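Local coordinates for protein carboxylesterase SOBER1 (Arabidopsis thaliana, PDB 6AVX) that hydrolyses carboxylic esters with short acyl chains and phosphatidylcholine, and dampens the plant hypersensitive response triggered by the bacterial effector AvrBsT, at residues T183-A188 with E205-R210; A116-Y121 with K150-L155; Q91-G96 with Y121-G126. The protein carries 1 engineered substitution. All blocks are in the same frame, centred on the assembly; numbering follows the deposited sequence.

Interaction 1. Residues T183-A188 with E205-R210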
loop_
_atom_site.group_PDB
_atom_site.type_symbol
_atom_site.label_atom_id
_atom_site.label_comp_id
_atom_site.label_asym_id
_atom_site.label_seq_id
_atom_site.Cartn_x
_atom_site.Cartn_y
_atom_site.Cartn_z
ATOM N N THR A 183 -7.212 1.234 12.704
ATOM C CA THR A 183 -6.767 -0.023 13.288
ATOM C C THR A 183 -5.769 -0.699 12.361
ATOM O O THR A 183 -6.060 -0.928 11.182
ATOM C CB THR A 183 -7.975 -0.929 13.512
ATOM O OG1 THR A 183 -8.906 -0.262 14.377
ATOM C CG2 THR A 183 -7.568 -2.245 14.148
ATOM N N CYS A 184 -4.598 -1.031 12.892
ATOM C CA CYS A 184 -3.533 -1.636 12.106
ATOM C C CYS A 184 -2.991 -2.859 12.823
ATOM O O CYS A 184 -2.666 -2.793 14.014
ATOM C CB CYS A 184 -2.419 -0.618 11.895
ATOM S SG CYS A 184 -1.010 -1.213 10.980
ATOM N N GLU A 185 -2.903 -3.966 12.104
ATOM C CA GLU A 185 -2.129 -5.114 12.546
ATOM C C GLU A 185 -0.749 -5.003 11.924
ATOM O O GLU A 185 -0.624 -4.850 10.705
ATOM C CB GLU A 185 -2.744 -6.441 12.107
ATOM C CG GLU A 185 -1.867 -7.618 12.591
ATOM C CD GLU A 185 -2.246 -8.986 12.062
ATOM O OE1 GLU A 185 -3.340 -9.166 11.492
ATOM O OE2 GLU A 185 -1.407 -9.898 12.237
ATOM N N PHE A 186 0.287 -5.087 12.741
ATOM C CA PHE A 186 1.656 -5.028 12.258
ATOM C C PHE A 186 2.244 -6.428 12.358
ATOM O O PHE A 186 2.195 -7.059 13.428
ATOM C CB PHE A 186 2.452 -4.041 13.100
ATOM C CG PHE A 186 3.829 -3.775 12.587
ATOM C CD1 PHE A 186 4.076 -2.755 11.691
ATOM C CD2 PHE A 186 4.896 -4.553 13.017
ATOM C CE1 PHE A 186 5.375 -2.511 11.231
ATOM C CE2 PHE A 186 6.178 -4.316 12.561
ATOM C CZ PHE A 186 6.413 -3.288 11.664
ATOM N N LYS A 187 2.765 -6.931 11.249
ATOM C CA LYS A 187 3.328 -8.272 11.163
ATOM C C LYS A 187 4.801 -8.140 10.796
ATOM O O LYS A 187 5.134 -7.779 9.660
ATOM C CB LYS A 187 2.574 -9.095 10.119
ATOM C CG LYS A 187 2.944 -10.560 10.076
ATOM C CD LYS A 187 2.564 -11.262 11.365
ATOM C CE LYS A 187 2.838 -12.752 11.281
ATOM N NZ LYS A 187 3.157 -13.311 12.622
ATOM N N ALA A 188 5.682 -8.415 11.761
ATOM C CA ALA A 188 7.116 -8.373 11.527
ATOM C C ALA A 188 7.577 -9.708 10.972
ATOM O O ALA A 188 7.082 -10.770 11.372
ATOM C CB ALA A 188 7.875 -8.098 12.827
ATOM N N GLU A 205 -3.162 -13.325 2.359
ATOM C CA GLU A 205 -4.320 -14.068 1.861
ATOM C C GLU A 205 -5.238 -14.470 3.003
ATOM O O GLU A 205 -6.458 -14.321 2.908
ATOM C CB GLU A 205 -3.865 -15.307 1.096
ATOM C CG GLU A 205 -5.034 -16.181 0.612
ATOM C CD GLU A 205 -4.586 -17.365 -0.203
ATOM O OE1 GLU A 205 -3.545 -17.947 0.162
ATOM O OE2 GLU A 205 -5.241 -17.676 -1.208
ATOM N N SER A 206 -4.669 -14.983 4.087
ATOM C CA SER A 206 -5.483 -15.383 5.232
ATOM C C SER A 206 -6.223 -14.192 5.828
ATOM O O SER A 206 -7.372 -14.324 6.266
ATOM C CB SER A 206 -4.607 -16.047 6.287
ATOM O OG SER A 206 -4.077 -17.267 5.806
ATOM N N TRP A 207 -5.562 -13.031 5.893
ATOM C CA TRP A 207 -6.194 -11.811 6.396
ATOM C C TRP A 207 -7.338 -11.364 5.492
ATOM O O TRP A 207 -8.410 -11.008 5.984
ATOM C CB TRP A 207 -5.109 -10.748 6.535
ATOM C CG TRP A 207 -5.534 -9.325 6.756
ATOM C CD1 TRP A 207 -5.855 -8.721 7.937
ATOM C CD2 TRP A 207 -5.599 -8.306 5.751
ATOM N NE1 TRP A 207 -6.124 -7.381 7.714
ATOM C CE2 TRP A 207 -5.974 -7.108 6.382
ATOM C CE3 TRP A 207 -5.363 -8.297 4.381
ATOM C CZ2 TRP A 207 -6.126 -5.908 5.678
ATOM C CZ3 TRP A 207 -5.517 -7.110 3.687
ATOM C CH2 TRP A 207 -5.888 -5.937 4.338
ATOM N N ILE A 208 -7.153 -11.406 4.174
ATOM C CA ILE A 208 -8.258 -11.097 3.270
ATOM C C ILE A 208 -9.420 -12.052 3.504
ATOM O O ILE A 208 -10.582 -11.634 3.581
ATOM C CB ILE A 208 -7.792 -11.115 1.803
ATOM C CG1 ILE A 208 -6.799 -9.981 1.561
ATOM C CG2 ILE A 208 -8.981 -10.959 0.877
ATOM C CD1 ILE A 208 -6.167 -9.986 0.169
ATOM N N LYS A 209 -9.125 -13.350 3.608
ATOM C CA LYS A 209 -10.175 -14.337 3.855
ATOM C C LYS A 209 -10.933 -14.033 5.135
ATOM O O LYS A 209 -12.163 -14.144 5.178
ATOM C CB LYS A 209 -9.574 -15.734 3.926
ATOM C CG LYS A 209 -9.144 -16.242 2.556
ATOM C CD LYS A 209 -8.356 -17.528 2.629
ATOM C CE LYS A 209 -9.102 -18.596 3.385
ATOM N NZ LYS A 209 -8.406 -19.914 3.255
ATOM N N ARG A 210 -10.220 -13.683 6.195
ATOM C CA ARG A 210 -10.870 -13.363 7.463
ATOM C C ARG A 210 -11.732 -12.122 7.334
ATOM O O ARG A 210 -12.847 -12.063 7.871
ATOM C CB ARG A 210 -9.816 -13.153 8.541
ATOM C CG ARG A 210 -10.355 -12.904 9.938
ATOM C CD ARG A 210 -9.212 -12.743 10.942
ATOM N NE ARG A 210 -8.065 -13.560 10.549
ATOM C CZ ARG A 210 -6.885 -13.093 10.143
ATOM N NH1 ARG A 210 -6.636 -11.790 10.103
ATOM N NH2 ARG A 210 -5.935 -13.945 9.786
HETATM O O HOH W 1 -4.033 -11.492 10.504
#

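Interaction 2. Residues A116-Y121 with K150-L155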
loop_
_atom_site.group_PDB
_atom_site.type_symbol
_atom_site.label_atom_id
_atom_site.label_comp_id
_atom_site.label_asym_id
_atom_site.label_seq_id
_atom_site.Cartn_x
_atom_site.Cartn_y
_atom_site.Cartn_z
ATOM N N ALA A 116 -1.811 5.818 1.801
ATOM C CA ALA A 116 -2.380 7.127 1.513
ATOM C C ALA A 116 -3.730 7.003 0.826
ATOM O O ALA A 116 -4.675 7.754 1.123
ATOM C CB ALA A 116 -1.416 7.913 0.634
ATOM N N SER A 117 -3.841 6.053 -0.103
ATOM C CA SER A 117 -5.066 5.914 -0.877
ATOM C C SER A 117 -6.216 5.445 -0.005
ATOM O O SER A 117 -7.347 5.926 -0.148
ATOM C CB SER A 117 -4.849 4.950 -2.037
ATOM O OG SER A 117 -3.890 5.440 -2.967
ATOM N N VAL A 118 -5.969 4.469 0.859
ATOM C CA VAL A 118 -7.018 3.962 1.731
ATOM C C VAL A 118 -7.463 5.036 2.713
ATOM O O VAL A 118 -8.669 5.241 2.928
ATOM C CB VAL A 118 -6.536 2.691 2.443
ATOM C CG1 VAL A 118 -7.470 2.326 3.580
ATOM C CG2 VAL A 118 -6.359 1.551 1.438
ATOM N N LEU A 119 -6.508 5.735 3.318
ATOM C CA LEU A 119 -6.855 6.666 4.393
ATOM C C LEU A 119 -7.586 7.897 3.884
ATOM O O LEU A 119 -8.257 8.575 4.676
ATOM C CB LEU A 119 -5.597 7.104 5.154
ATOM C CG LEU A 119 -4.816 6.016 5.892
ATOM C CD1 LEU A 119 -3.503 6.560 6.454
ATOM C CD2 LEU A 119 -5.660 5.428 6.993
ATOM N N LEU A 120 -7.456 8.214 2.610
ATOM C CA LEU A 120 -8.139 9.362 2.032
ATOM C C LEU A 120 -9.396 8.981 1.262
ATOM O O LEU A 120 -10.075 9.868 0.742
ATOM C CB LEU A 120 -7.181 10.152 1.134
ATOM C CG LEU A 120 -6.125 10.927 1.927
ATOM C CD1 LEU A 120 -4.964 11.333 1.037
ATOM C CD2 LEU A 120 -6.744 12.177 2.599
ATOM N N TYR A 121 -9.722 7.697 1.156
ATOM C CA TYR A 121 -10.887 7.311 0.369
ATOM C C TYR A 121 -12.172 7.594 1.160
ATOM O O TYR A 121 -12.211 7.378 2.373
ATOM C CB TYR A 121 -10.824 5.813 -0.011
ATOM C CG TYR A 121 -11.728 5.548 -1.186
ATOM C CD1 TYR A 121 -12.905 4.811 -1.058
ATOM C CD2 TYR A 121 -11.447 6.091 -2.422
ATOM C CE1 TYR A 121 -13.754 4.636 -2.119
ATOM C CE2 TYR A 121 -12.302 5.921 -3.502
ATOM C CZ TYR A 121 -13.459 5.183 -3.333
ATOM O OH TYR A 121 -14.331 5.015 -4.398
ATOM N N LYS A 150 -11.424 5.639 8.189
ATOM C CA LYS A 150 -10.762 5.232 9.412
ATOM C C LYS A 150 -11.181 3.840 9.857
ATOM O O LYS A 150 -10.514 3.268 10.722
ATOM C CB LYS A 150 -11.027 6.268 10.500
ATOM C CG LYS A 150 -10.406 7.622 10.183
ATOM C CD LYS A 150 -10.671 8.604 11.285
ATOM C CE LYS A 150 -9.989 9.899 10.989
ATOM N NZ LYS A 150 -10.158 10.794 12.143
ATOM N N LYS A 151 -12.252 3.285 9.291
ATOM C CA LYS A 151 -12.702 1.943 9.610
ATOM C C LYS A 151 -12.070 0.895 8.713
ATOM O O LYS A 151 -12.297 -0.294 8.940
ATOM C CB LYS A 151 -14.228 1.879 9.506
ATOM C CG LYS A 151 -14.919 2.870 10.445
ATOM C CD LYS A 151 -16.432 2.828 10.299
ATOM C CE LYS A 151 -17.078 3.949 11.103
ATOM N NZ LYS A 151 -18.542 4.033 10.853
ATOM N N THR A 152 -11.305 1.290 7.705
ATOM C CA THR A 152 -10.683 0.296 6.839
ATOM C C THR A 152 -9.508 -0.325 7.573
ATOM O O THR A 152 -8.623 0.406 8.017
ATOM C CB THR A 152 -10.195 0.929 5.543
ATOM O OG1 THR A 152 -11.322 1.515 4.876
ATOM C CG2 THR A 152 -9.559 -0.133 4.635
ATOM N N PRO A 153 -9.460 -1.641 7.737
ATOM C CA PRO A 153 -8.328 -2.236 8.455
ATOM C C PRO A 153 -7.067 -2.214 7.613
ATOM O O PRO A 153 -7.102 -2.356 6.386
ATOM C CB PRO A 153 -8.784 -3.672 8.726
ATOM C CG PRO A 153 -9.786 -3.958 7.707
ATOM C CD PRO A 153 -10.464 -2.644 7.350
ATOM N N ILE A 154 -5.940 -2.023 8.295
ATOM C CA ILE A 154 -4.619 -2.038 7.672
ATOM C C ILE A 154 -3.858 -3.243 8.197
ATOM O O ILE A 154 -3.826 -3.484 9.410
ATOM C CB ILE A 154 -3.833 -0.754 7.979
ATOM C CG1 ILE A 154 -4.609 0.493 7.552
ATOM C CG2 ILE A 154 -2.477 -0.792 7.317
ATOM C CD1 ILE A 154 -4.889 0.623 6.067
ATOM N N LEU A 155 -3.239 -3.986 7.299
ATOM C CA LEU A 155 -2.258 -5.006 7.654
ATOM C C LEU A 155 -0.912 -4.540 7.127
ATOM O O LEU A 155 -0.747 -4.400 5.912
ATOM C CB LEU A 155 -2.620 -6.362 7.048
ATOM C CG LEU A 155 -1.538 -7.439 7.209
ATOM C CD1 LEU A 155 -1.280 -7.766 8.668
ATOM C CD2 LEU A 155 -1.928 -8.679 6.459
HETATM O O HOH W 2 -10.874 3.450 3.074
#

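Interaction 3. Residues Q91-G96 with Y121-G126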
loop_
_atom_site.group_PDB
_atom_site.type_symbol
_atom_site.label_atom_id
_atom_site.label_comp_id
_atom_site.label_asym_id
_atom_site.label_seq_id
_atom_site.Cartn_x
_atom_site.Cartn_y
_atom_site.Cartn_z
ATOM N N GLN A 91 -14.244 3.686 -10.095
ATOM C CA GLN A 91 -14.841 3.001 -11.239
ATOM C C GLN A 91 -15.273 1.585 -10.875
ATOM O O GLN A 91 -16.352 1.130 -11.287
ATOM C CB GLN A 91 -13.855 2.987 -12.399
ATOM C CG GLN A 91 -14.361 2.262 -13.645
ATOM C CD GLN A 91 -15.548 2.951 -14.286
ATOM O OE1 GLN A 91 -15.820 4.125 -14.025
ATOM N NE2 GLN A 91 -16.262 2.221 -15.138
ATOM N N GLU A 92 -14.457 0.867 -10.102
ATOM C CA GLU A 92 -14.830 -0.478 -9.688
ATOM C C GLU A 92 -16.109 -0.456 -8.857
ATOM O O GLU A 92 -17.004 -1.288 -9.060
ATOM C CB GLU A 92 -13.670 -1.110 -8.926
ATOM C CG GLU A 92 -13.890 -2.538 -8.472
ATOM C CD GLU A 92 -13.987 -3.562 -9.604
ATOM O OE1 GLU A 92 -13.531 -3.295 -10.736
ATOM O OE2 GLU A 92 -14.537 -4.650 -9.335
ATOM N N ILE A 93 -16.223 0.492 -7.921
ATOM C CA ILE A 93 -17.433 0.606 -7.114
ATOM C C ILE A 93 -18.617 1.038 -7.981
ATOM O O ILE A 93 -19.735 0.529 -7.823
ATOM C CB ILE A 93 -17.181 1.523 -5.897
ATOM C CG1 ILE A 93 -16.210 0.834 -4.933
ATOM C CG2 ILE A 93 -18.496 1.880 -5.184
ATOM C CD1 ILE A 93 -15.643 1.739 -3.846
ATOM N N ALA A 94 -18.382 1.935 -8.939
ATOM C CA ALA A 94 -19.451 2.365 -9.846
ATOM C C ALA A 94 -19.953 1.214 -10.710
ATOM O O ALA A 94 -21.110 1.229 -11.149
ATOM C CB ALA A 94 -18.965 3.505 -10.737
ATOM N N GLU A 95 -19.109 0.228 -10.983
ATOM C CA GLU A 95 -19.516 -0.942 -11.749
ATOM C C GLU A 95 -20.196 -1.991 -10.882
ATOM O O GLU A 95 -20.607 -3.034 -11.401
ATOM C CB GLU A 95 -18.311 -1.506 -12.504
ATOM C CG GLU A 95 -17.877 -0.586 -13.627
ATOM C CD GLU A 95 -16.575 -0.986 -14.271
ATOM O OE1 GLU A 95 -15.968 -1.986 -13.841
ATOM O OE2 GLU A 95 -16.160 -0.283 -15.223
ATOM N N GLY A 96 -20.340 -1.737 -9.589
ATOM C CA GLY A 96 -21.147 -2.577 -8.724
ATOM C C GLY A 96 -20.416 -3.334 -7.647
ATOM O O GLY A 96 -21.067 -4.055 -6.878
ATOM N N TYR A 121 -9.722 7.697 1.156
ATOM C CA TYR A 121 -10.887 7.311 0.369
ATOM C C TYR A 121 -12.172 7.594 1.160
ATOM O O TYR A 121 -12.211 7.378 2.373
ATOM C CB TYR A 121 -10.824 5.813 -0.011
ATOM C CG TYR A 121 -11.728 5.548 -1.186
ATOM C CD1 TYR A 121 -12.905 4.811 -1.058
ATOM C CD2 TYR A 121 -11.447 6.091 -2.422
ATOM C CE1 TYR A 121 -13.754 4.636 -2.119
ATOM C CE2 TYR A 121 -12.302 5.921 -3.502
ATOM C CZ TYR A 121 -13.459 5.183 -3.333
ATOM O OH TYR A 121 -14.331 5.015 -4.398
ATOM N N PRO A 122 -13.242 8.081 0.508
ATOM C CA PRO A 122 -14.440 8.473 1.275
ATOM C C PRO A 122 -15.214 7.333 1.887
ATOM O O PRO A 122 -16.081 7.594 2.733
ATOM C CB PRO A 122 -15.293 9.225 0.249
ATOM C CG PRO A 122 -14.331 9.710 -0.776
ATOM C CD PRO A 122 -13.267 8.640 -0.854
ATOM N N LYS A 123 -14.965 6.089 1.481
ATOM C CA LYS A 123 -15.712 4.927 1.938
ATOM C C LYS A 123 -14.795 3.908 2.604
ATOM O O LYS A 123 -13.596 3.846 2.317
ATOM C CB LYS A 123 -16.428 4.273 0.761
ATOM C CG LYS A 123 -17.429 5.250 0.131
ATOM C CD LYS A 123 -18.113 4.688 -1.076
ATOM C CE LYS A 123 -19.053 5.726 -1.688
ATOM N NZ LYS A 123 -19.597 5.258 -2.975
ATOM N N THR A 124 -15.366 3.125 3.511
ATOM C CA THR A 124 -14.661 1.991 4.099
ATOM C C THR A 124 -14.423 0.941 3.030
ATOM O O THR A 124 -15.343 0.554 2.306
ATOM C CB THR A 124 -15.481 1.360 5.226
ATOM O OG1 THR A 124 -15.909 2.383 6.141
ATOM C CG2 THR A 124 -14.666 0.302 5.961
ATOM N N LEU A 125 -13.204 0.459 2.950
ATOM C CA LEU A 125 -12.835 -0.596 2.015
ATOM C C LEU A 125 -12.602 -1.884 2.789
ATOM O O LEU A 125 -12.642 -1.925 4.023
ATOM C CB LEU A 125 -11.609 -0.177 1.201
ATOM C CG LEU A 125 -11.784 1.125 0.422
ATOM C CD1 LEU A 125 -10.466 1.538 -0.218
ATOM C CD2 LEU A 125 -12.899 1.023 -0.595
ATOM N N GLY A 126 -12.347 -2.956 2.040
ATOM C CA GLY A 126 -12.058 -4.237 2.655
ATOM C C GLY A 126 -10.773 -4.197 3.462
ATOM O O GLY A 126 -10.696 -4.726 4.570
#

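Interaction 1. Residues T183-A188 with E205-R210
Glu185 and Arg210 carry opposite charges but meet through a water rather than directly. Their nearest charged atoms, Glu185 OE1 and Arg210 NH1, lie 4.4 Å apart, beyond salt-bridge range. Water 1 fills the gap: it donates to Glu185 OE1 at 2.6 Å and accepts from Arg210 NH1 at 2.7 Å, a relay that probably still lets the two charges steady each other. The carboxylate gets this far because its chain is stretched, with CG anti to the backbone N (chi1 179°) and chi2 -172°. Its other oxygen, OE2, is hydrogen-bonded to Tyr203 of helix 198-212, so both oxygens have a partner.

In the alpha/beta-hydrolase fold these residues join an outermost strand of the parallel sheet, 184-189, to helix 198-212, which packs against one face of it. The backbones stay well separated, with 10.0 Å between Glu185 CA and Trp207 CA.

Direct contact is slight: the two segments bury 51 Å² in all. Glu185 OE1 approaches the Trp207 indole obliquely, 4.4 Å from CD1, while the indole also packs on Leu155 of the adjacent strand. Within the helix, the Ser206 carbonyl oxygen sits 3.8 Å above the plane of the Arg210 guanidinium, toward its rim.

Interaction 2. Residues A116-Y121 with K150-L155
Val118 turns CG1 anti to its backbone N (chi1 167°), and Thr152 does the same with CG2 (chi1 -59°, which sets OG1 beside the backbone N); these two methyls press closely together. Val118 CG1 and Thr152 CG2 are 3.4 Å apart, tighter than ordinary van der Waals contact, and the same valine methyl is 3.6 Å from Thr152 CB, so the two side chains meet at a slant with one branch of the valine doing the touching. Val118 CG1 also reaches Ile154 CD1, at 4.0 Å, and thus lies against both residues.

In the alpha/beta-hydrolase fold this is helix 109-120, which follows what is probably the nucleophile elbow of this family, packing near its C-terminal end on the start of strand 154-159 and on the loop leading into it. All three touching residues are buried.

A water-mediated link runs beside the methyls. Water 2 donates to the Val118 carbonyl oxygen at 2.8 Å and accepts from Thr152 OG1 at 2.7 Å, linking the last turns of the helix to the loop. Thr152 OG1 is at the same time the acceptor for the backbone N-H of Leu125, so this hydroxyl is held by two bonds, one of them to the loop before strand 127-131.

Interaction 3. Residues Q91-G96 with Y121-G126
Ile93 meets Tyr121, Lys123 and Leu125 with the two ends of its branched side chain, and has 74 Å² buried by them, more than any other residue here. Its CG1 lies anti to the carbonyl carbon (chi1 -68°) and the chain runs on extended (chi2 168°), which carries CD1 out to the phenol of Tyr121. There CD1 is 3.6 Å from Tyr121 OH and 3.9 Å from Tyr121 CE1, reaching the ring obliquely at its hydroxyl end; the two side chains come from opposite directions. The same methyl lies 4.3 Å from Leu125 CD2, so one methyl touches both an aromatic and an aliphatic neighbour.

Lys123 has the next largest share, 25 Å². Its extended chain slides past Ile93 in the opposite sense, and the closest approach is between Lys123 NZ and Ile93 CG2, 4.2 Å, where the lysine is exposed.

Tyr121 contributes 20 Å² and is fixed from several sides. Its hydroxyl is hydrogen-bonded to Asp90, the residue just before 91-96 in the same helix, its ring meets His86 edge-to-face, and Pro122 CD sits 3.4 Å above one ring face, toward the rim.

Just beyond Ile93 the helix terminates in a Schellman motif at Gly96, whose positive phi (114°) suits glycine. The contact thus sets the C-terminal end of helix 75-94 against the loop that runs from helix 109-120 into strand 127-131.

Overall arrangement
Along the chain, interactions 2 and 3 interleave and share Tyr121, which ends one segment and begins another; interaction 1 follows after both have closed. Centres of interactions 2 and 3 are 12 Å apart, those of 1 and 2 13 Å, and those of 1 and 3 20 Å, their nearest atoms about 5 Å apart. Interactions 1 and 2 meet through neighbouring sheet strands 184-189 and 154-159, with probable hydrogen bonds from Glu185 N to Ile154 O and from Ile154 N to Thr183 O. Together the contacts tie helices 75-94, 109-120 and 198-212 to the sheet and its connecting loops, away from the predicted catalytic residues.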